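Local atomic coordinates of amidase, hydantoinase/carbamoylase family (Paraburkholderia phymatum, PDB entry 6C0D), a protein that probably hydrolyses N-carbamoyl-L-amino acids to free L-amino acids as a metal-dependent (zinc or manganese), homodimeric amidase of the peptidase M20 family. Residues A[224-229]-A[322-327]; A[274-279]-A[286-291]. All coordinates share one frame; numbering follows the deposited sequence. Where two conformers were deposited one is given.

Contact 1 of 2, residues A[224-229]-A[322-327]. With EDO (1,2-ethanediol), chain H.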
loop_
_atom_site.group_PDB
_atom_site.type_symbol
_atom_site.label_atom_id
_atom_site.label_comp_id
_atom_site.label_asym_id
_atom_site.label_seq_id
_atom_site.Cartn_x
_atom_site.Cartn_y
_atom_site.Cartn_z
ATOM N N LEU A 224 4.914 -5.180 11.164
ATOM C CA LEU A 224 4.975 -6.621 10.994
ATOM C C LEU A 224 5.301 -6.896 9.537
ATOM O O LEU A 224 4.524 -6.526 8.643
ATOM C CB LEU A 224 3.656 -7.261 11.405
ATOM C CG LEU A 224 3.619 -8.777 11.373
ATOM C CD1 LEU A 224 4.648 -9.383 12.327
ATOM C CD2 LEU A 224 2.241 -9.157 11.773
ATOM N N ARG A 225 6.462 -7.505 9.301
ATOM C CA ARG A 225 6.959 -7.806 7.964
ATOM C C ARG A 225 6.749 -9.276 7.648
ATOM O O ARG A 225 6.891 -10.131 8.526
ATOM C CB ARG A 225 8.454 -7.494 7.842
ATOM C CG ARG A 225 8.830 -6.030 7.940
ATOM C CD ARG A 225 10.347 -5.866 7.779
ATOM N NE ARG A 225 10.768 -4.472 7.905
ATOM C CZ ARG A 225 11.997 -4.088 8.237
ATOM N NH1 ARG A 225 12.928 -4.994 8.494
ATOM N NH2 ARG A 225 12.289 -2.796 8.332
ATOM N N PHE A 226 6.448 -9.563 6.382
ATOM C CA PHE A 226 6.258 -10.917 5.886
ATOM C C PHE A 226 7.213 -11.121 4.728
ATOM O O PHE A 226 7.265 -10.292 3.815
ATOM C CB PHE A 226 4.803 -11.138 5.457
ATOM C CG PHE A 226 3.862 -11.038 6.608
ATOM C CD1 PHE A 226 3.399 -9.796 7.032
ATOM C CD2 PHE A 226 3.512 -12.171 7.324
ATOM C CE1 PHE A 226 2.553 -9.681 8.136
ATOM C CE2 PHE A 226 2.665 -12.070 8.436
ATOM C CZ PHE A 226 2.190 -10.819 8.840
ATOM N N ILE A 227 8.007 -12.188 4.796
ATOM C CA ILE A 227 9.039 -12.439 3.804
ATOM C C ILE A 227 8.697 -13.746 3.124
ATOM O O ILE A 227 8.811 -14.820 3.730
ATOM C CB ILE A 227 10.445 -12.490 4.414
ATOM C CG1 ILE A 227 10.802 -11.156 5.098
ATOM C CG2 ILE A 227 11.454 -12.790 3.323
ATOM C CD1 ILE A 227 10.336 -11.053 6.538
ATOM N N GLY A 228 8.273 -13.654 1.868
ATOM C CA GLY A 228 7.972 -14.817 1.073
ATOM C C GLY A 228 8.843 -14.850 -0.169
ATOM O O GLY A 228 10.060 -14.664 -0.075
ATOM N N GLN A 229 8.238 -15.080 -1.334
ATOM C CA GLN A 229 8.992 -15.211 -2.571
ATOM C C GLN A 229 8.204 -14.581 -3.713
ATOM O O GLN A 229 7.022 -14.876 -3.880
ATOM C CB GLN A 229 9.267 -16.684 -2.855
ATOM C CG GLN A 229 10.008 -16.978 -4.118
ATOM C CD GLN A 229 10.221 -18.462 -4.267
ATOM O OE1 GLN A 229 11.107 -19.031 -3.637
ATOM N NE2 GLN A 229 9.378 -19.108 -5.068
ATOM N N VAL A 322 5.913 -18.511 4.618
ATOM C CA VAL A 322 6.232 -17.087 4.670
ATOM C C VAL A 322 6.634 -16.738 6.099
ATOM O O VAL A 322 5.867 -16.965 7.040
ATOM C CB VAL A 322 5.035 -16.233 4.209
ATOM C CG1 VAL A 322 5.347 -14.755 4.353
ATOM C CG2 VAL A 322 4.660 -16.549 2.739
ATOM N N ARG A 323 7.829 -16.171 6.271
ATOM C CA ARG A 323 8.305 -15.814 7.601
ATOM C C ARG A 323 7.721 -14.478 8.042
ATOM O O ARG A 323 7.609 -13.549 7.249
ATOM C CB ARG A 323 9.831 -15.732 7.623
ATOM C CG ARG A 323 10.400 -15.321 8.987
ATOM C CD ARG A 323 11.920 -15.459 9.004
ATOM N NE ARG A 323 12.554 -14.740 7.900
ATOM C CZ ARG A 323 12.978 -13.481 7.976
ATOM N NH1 ARG A 323 12.835 -12.798 9.100
ATOM N NH2 ARG A 323 13.545 -12.904 6.928
ATOM N N ALA A 324 7.364 -14.383 9.331
ATOM C CA ALA A 324 6.870 -13.153 9.939
ATOM C C ALA A 324 7.930 -12.544 10.851
ATOM O O ALA A 324 8.677 -13.256 11.531
ATOM C CB ALA A 324 5.591 -13.403 10.749
ATOM N N GLU A 325 7.980 -11.211 10.887
ATOM C CA GLU A 325 9.025 -10.518 11.630
ATOM C C GLU A 325 8.424 -9.289 12.296
ATOM O O GLU A 325 7.917 -8.398 11.608
ATOM C CB GLU A 325 10.170 -10.124 10.705
ATOM C CG GLU A 325 11.292 -9.386 11.392
ATOM C CD GLU A 325 12.334 -8.918 10.399
ATOM O OE1 GLU A 325 13.032 -7.923 10.694
ATOM O OE2 GLU A 325 12.437 -9.546 9.319
ATOM N N LEU A 326 8.480 -9.236 13.624
ATOM C CA LEU A 326 7.837 -8.172 14.389
ATOM C C LEU A 326 8.873 -7.133 14.790
ATOM O O LEU A 326 9.926 -7.486 15.338
ATOM C CB LEU A 326 7.164 -8.753 15.632
ATOM C CG LEU A 326 6.349 -7.815 16.518
ATOM C CD1 LEU A 326 5.088 -7.386 15.817
ATOM C CD2 LEU A 326 6.035 -8.517 17.830
ATOM N N ILE A 327 8.568 -5.858 14.546
ATOM C CA ILE A 327 9.487 -4.762 14.852
ATOM C C ILE A 327 8.768 -3.757 15.739
ATOM O O ILE A 327 7.769 -3.160 15.324
ATOM C CB ILE A 327 10.005 -4.074 13.581
ATOM C CG1 ILE A 327 10.644 -5.117 12.660
ATOM C CG2 ILE A 327 11.008 -2.999 13.944
ATOM C CD1 ILE A 327 10.685 -4.692 11.240
HETATM C C1 EDO H . 1.821 -21.291 4.244
HETATM O O1 EDO H . 2.340 -22.621 4.260
HETATM C C2 EDO H . 2.808 -20.385 3.529
HETATM O O2 EDO H . 2.896 -19.121 4.201
#
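R225 and E325 face each other as a hydrogen-bonded pair in the antiparallel sheet of the satellite domain, the smaller domain, which forms the dimer in dimeric M20 enzymes. Two backbone hydrogen bonds join them, as with I227 and R323. From R225, CB lies 3.9 Å from E325 O, then CG and CD approach the CD1 methyl of I327. The chain, extended from CG to NE, runs under that methyl, which lies 3.2 Å above the centre of the guanidinium plane. At the tip, in the conformers described, NH1 makes a long 3.7 Å salt bridge to E325 OE1, the planes 77° apart, and R323 NH1 forms a 3.3 Å salt bridge to E325 OE2 from above the carboxylate plane, so two arginines share one acid. Such long charged side chains suit a solvent-facing surface; I227 CD1 lies over the R323 guanidinium, offset toward its rim.

The apolar face of L224, F226, A324 and L326 packs on helices 244-262 and 299-317. There A324, small enough to fit beside a ring, brings CB to 4.0 Å from F226 CE2. Just before the strand, V322 N donates a hydrogen bond to O2 of a 1,2-ethanediol, probably from the crystallisation liquor, at 3.1 Å.

Contact 2 of 2, residues A[274-279]-A[286-291]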
loop_
_atom_site.group_PDB
_atom_site.type_symbol
_atom_site.label_atom_id
_atom_site.label_comp_id
_atom_site.label_asym_id
_atom_site.label_seq_id
_atom_site.Cartn_x
_atom_site.Cartn_y
_atom_site.Cartn_z
ATOM N N ILE A 274 -0.887 -0.962 4.890
ATOM C CA ILE A 274 -0.467 -2.242 4.311
ATOM C C ILE A 274 0.267 -1.946 3.006
ATOM O O ILE A 274 -0.229 -1.173 2.182
ATOM C CB ILE A 274 -1.677 -3.165 4.043
ATOM C CG1 ILE A 274 -2.338 -3.607 5.352
ATOM C CG2 ILE A 274 -1.269 -4.403 3.190
ATOM C CD1 ILE A 274 -3.697 -4.332 5.108
ATOM N N ASP A 275 1.445 -2.551 2.811
ATOM C CA ASP A 275 2.229 -2.362 1.594
ATOM C C ASP A 275 2.672 -3.726 1.088
ATOM O O ASP A 275 3.270 -4.500 1.844
ATOM C CB ASP A 275 3.471 -1.479 1.838
ATOM C CG ASP A 275 3.118 -0.055 2.284
ATOM O OD1 ASP A 275 2.428 0.655 1.526
ATOM O OD2 ASP A 275 3.539 0.355 3.392
ATOM N N LEU A 276 2.367 -4.027 -0.174
ATOM C CA LEU A 276 2.836 -5.240 -0.829
ATOM C C LEU A 276 3.934 -4.877 -1.822
ATOM O O LEU A 276 3.852 -3.856 -2.514
ATOM C CB LEU A 276 1.711 -5.984 -1.576
ATOM C CG LEU A 276 0.387 -6.228 -0.846
ATOM C CD1 LEU A 276 -0.526 -7.187 -1.644
ATOM C CD2 LEU A 276 0.568 -6.701 0.587
ATOM N N ASP A 277 4.957 -5.727 -1.881
ATOM C CA ASP A 277 6.099 -5.512 -2.756
ATOM C C ASP A 277 6.159 -6.641 -3.777
ATOM O O ASP A 277 6.227 -7.818 -3.391
ATOM C CB ASP A 277 7.392 -5.439 -1.945
ATOM C CG ASP A 277 8.602 -5.230 -2.813
ATOM O OD1 ASP A 277 9.312 -6.219 -3.095
ATOM O OD2 ASP A 277 8.820 -4.078 -3.234
ATOM N N PRO A 278 6.163 -6.363 -5.089
ATOM C CA PRO A 278 6.326 -4.996 -5.603
ATOM C C PRO A 278 5.050 -4.198 -5.800
ATOM O O PRO A 278 5.145 -2.990 -6.061
ATOM C CB PRO A 278 6.995 -5.237 -6.968
ATOM C CG PRO A 278 6.419 -6.548 -7.429
ATOM C CD PRO A 278 6.266 -7.382 -6.158
ATOM N N GLY A 279 3.879 -4.821 -5.696
ATOM C CA GLY A 279 2.631 -4.085 -5.825
ATOM C C GLY A 279 2.148 -3.989 -7.260
ATOM O O GLY A 279 1.598 -2.960 -7.658
ATOM N N GLY A 286 6.537 -10.811 -2.947
ATOM C CA GLY A 286 7.556 -11.515 -2.185
ATOM C C GLY A 286 7.793 -10.956 -0.791
ATOM O O GLY A 286 8.412 -11.611 0.060
ATOM N N LYS A 287 7.321 -9.736 -0.555
ATOM C CA LYS A 287 7.406 -9.089 0.750
ATOM C C LYS A 287 6.142 -8.281 0.984
ATOM O O LYS A 287 5.500 -7.818 0.037
ATOM C CB LYS A 287 8.623 -8.158 0.872
ATOM C CG LYS A 287 9.973 -8.864 0.768
ATOM C CD LYS A 287 11.130 -7.867 0.901
ATOM C CE LYS A 287 12.483 -8.573 0.790
ATOM N NZ LYS A 287 13.633 -7.614 0.775
ATOM N N ALA A 288 5.804 -8.093 2.261
ATOM C CA ALA A 288 4.620 -7.341 2.647
ATOM C C ALA A 288 4.834 -6.829 4.066
ATOM O O ALA A 288 5.480 -7.495 4.882
ATOM C CB ALA A 288 3.359 -8.202 2.577
ATOM N N VAL A 289 4.273 -5.660 4.370
ATOM C CA VAL A 289 4.413 -5.076 5.703
ATOM C C VAL A 289 3.103 -4.404 6.089
ATOM O O VAL A 289 2.428 -3.791 5.254
ATOM C CB VAL A 289 5.600 -4.082 5.763
ATOM C CG1 VAL A 289 5.403 -2.957 4.767
ATOM C CG2 VAL A 289 5.772 -3.515 7.189
ATOM N N LEU A 290 2.722 -4.556 7.358
ATOM C CA LEU A 290 1.594 -3.807 7.886
ATOM C C LEU A 290 2.078 -2.980 9.069
ATOM O O LEU A 290 3.069 -3.322 9.722
ATOM C CB LEU A 290 0.422 -4.718 8.312
ATOM C CG LEU A 290 0.557 -5.697 9.498
ATOM C CD1 LEU A 290 0.461 -4.994 10.888
ATOM C CD2 LEU A 290 -0.528 -6.746 9.403
ATOM N N HIS A 291 1.371 -1.892 9.331
ATOM C CA HIS A 291 1.564 -1.094 10.532
ATOM C C HIS A 291 0.381 -1.332 11.462
ATOM O O HIS A 291 -0.778 -1.257 11.028
ATOM C CB HIS A 291 1.689 0.387 10.174
ATOM C CG HIS A 291 2.872 0.695 9.307
ATOM N ND1 HIS A 291 3.383 1.968 9.166
ATOM C CD2 HIS A 291 3.643 -0.106 8.536
ATOM C CE1 HIS A 291 4.430 1.932 8.358
ATOM N NE2 HIS A 291 4.608 0.685 7.963
HETATM O O HOH W 1 2.703 -0.944 5.684
HETATM O O HOH W 2 5.578 0.946 4.718
HETATM O O HOH W 3 9.151 -8.952 -3.504
#
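D275 and V289 are joined by two backbone hydrogen bonds, D275 N to V289 O at 2.9 Å and V289 N to D275 O at 3.0 Å. Further along, D277 N donates to K287 O, while D277 O accepts a weak hydrogen bond from G286 N, with an N-H...O angle of 130°. With G286 and K287 both facing D277, this is a classic beta bulge, set near the turn of the hairpin formed by strands 268-277 and 283-296.

Apolar contacts lie on the face turned to helix 244-262. L276 CD2 reaches A288 CB at 3.7 Å, and the short alanine also lets the helix side chain L248 come close. I274 CG1 approaches L290 CB at 4.2 Å, and both side chains touch I252. This hairpin belongs to the satellite domain and here reaches the second subunit, where I274 packs on I274 of that chain.

Polar and water-mediated links occupy the face of D275, D277, K287 and V289, where the aspartates serve as charged partners for arginines. D275 OD2, salt-bridged to R273, also accepts from a water that donates to V289 O as well. V289, beta-branched as suits a strand, lies alongside with CG1 3.8 Å from D275 CB. D277 OD1, paired with R230, accepts from another water at 2.8 Å, and that water accepts a weak hydrogen bond from G286 N.

Overall arrangement
Both contacts belong to the satellite domain, well away from the zinc site, and each is partly buried. Strands 210-227 and 283-296 are neighbours, so the two contacts lie about 10 Å apart, centre to centre; F226 N to A288 O and G228 N to G286 O are probable hydrogen bonds between them. They share helix 244-262 over their apolar faces, and contact 1 also packs on helix 299-317. On the polar face, contact 1 uses an arginine-glutamate network within one strand and, more loosely, across to the other, whereas the aspartates of contact 2 turn to arginines elsewhere and to waters. Contact 2 alone meets the second subunit, placing it at the dimer interface.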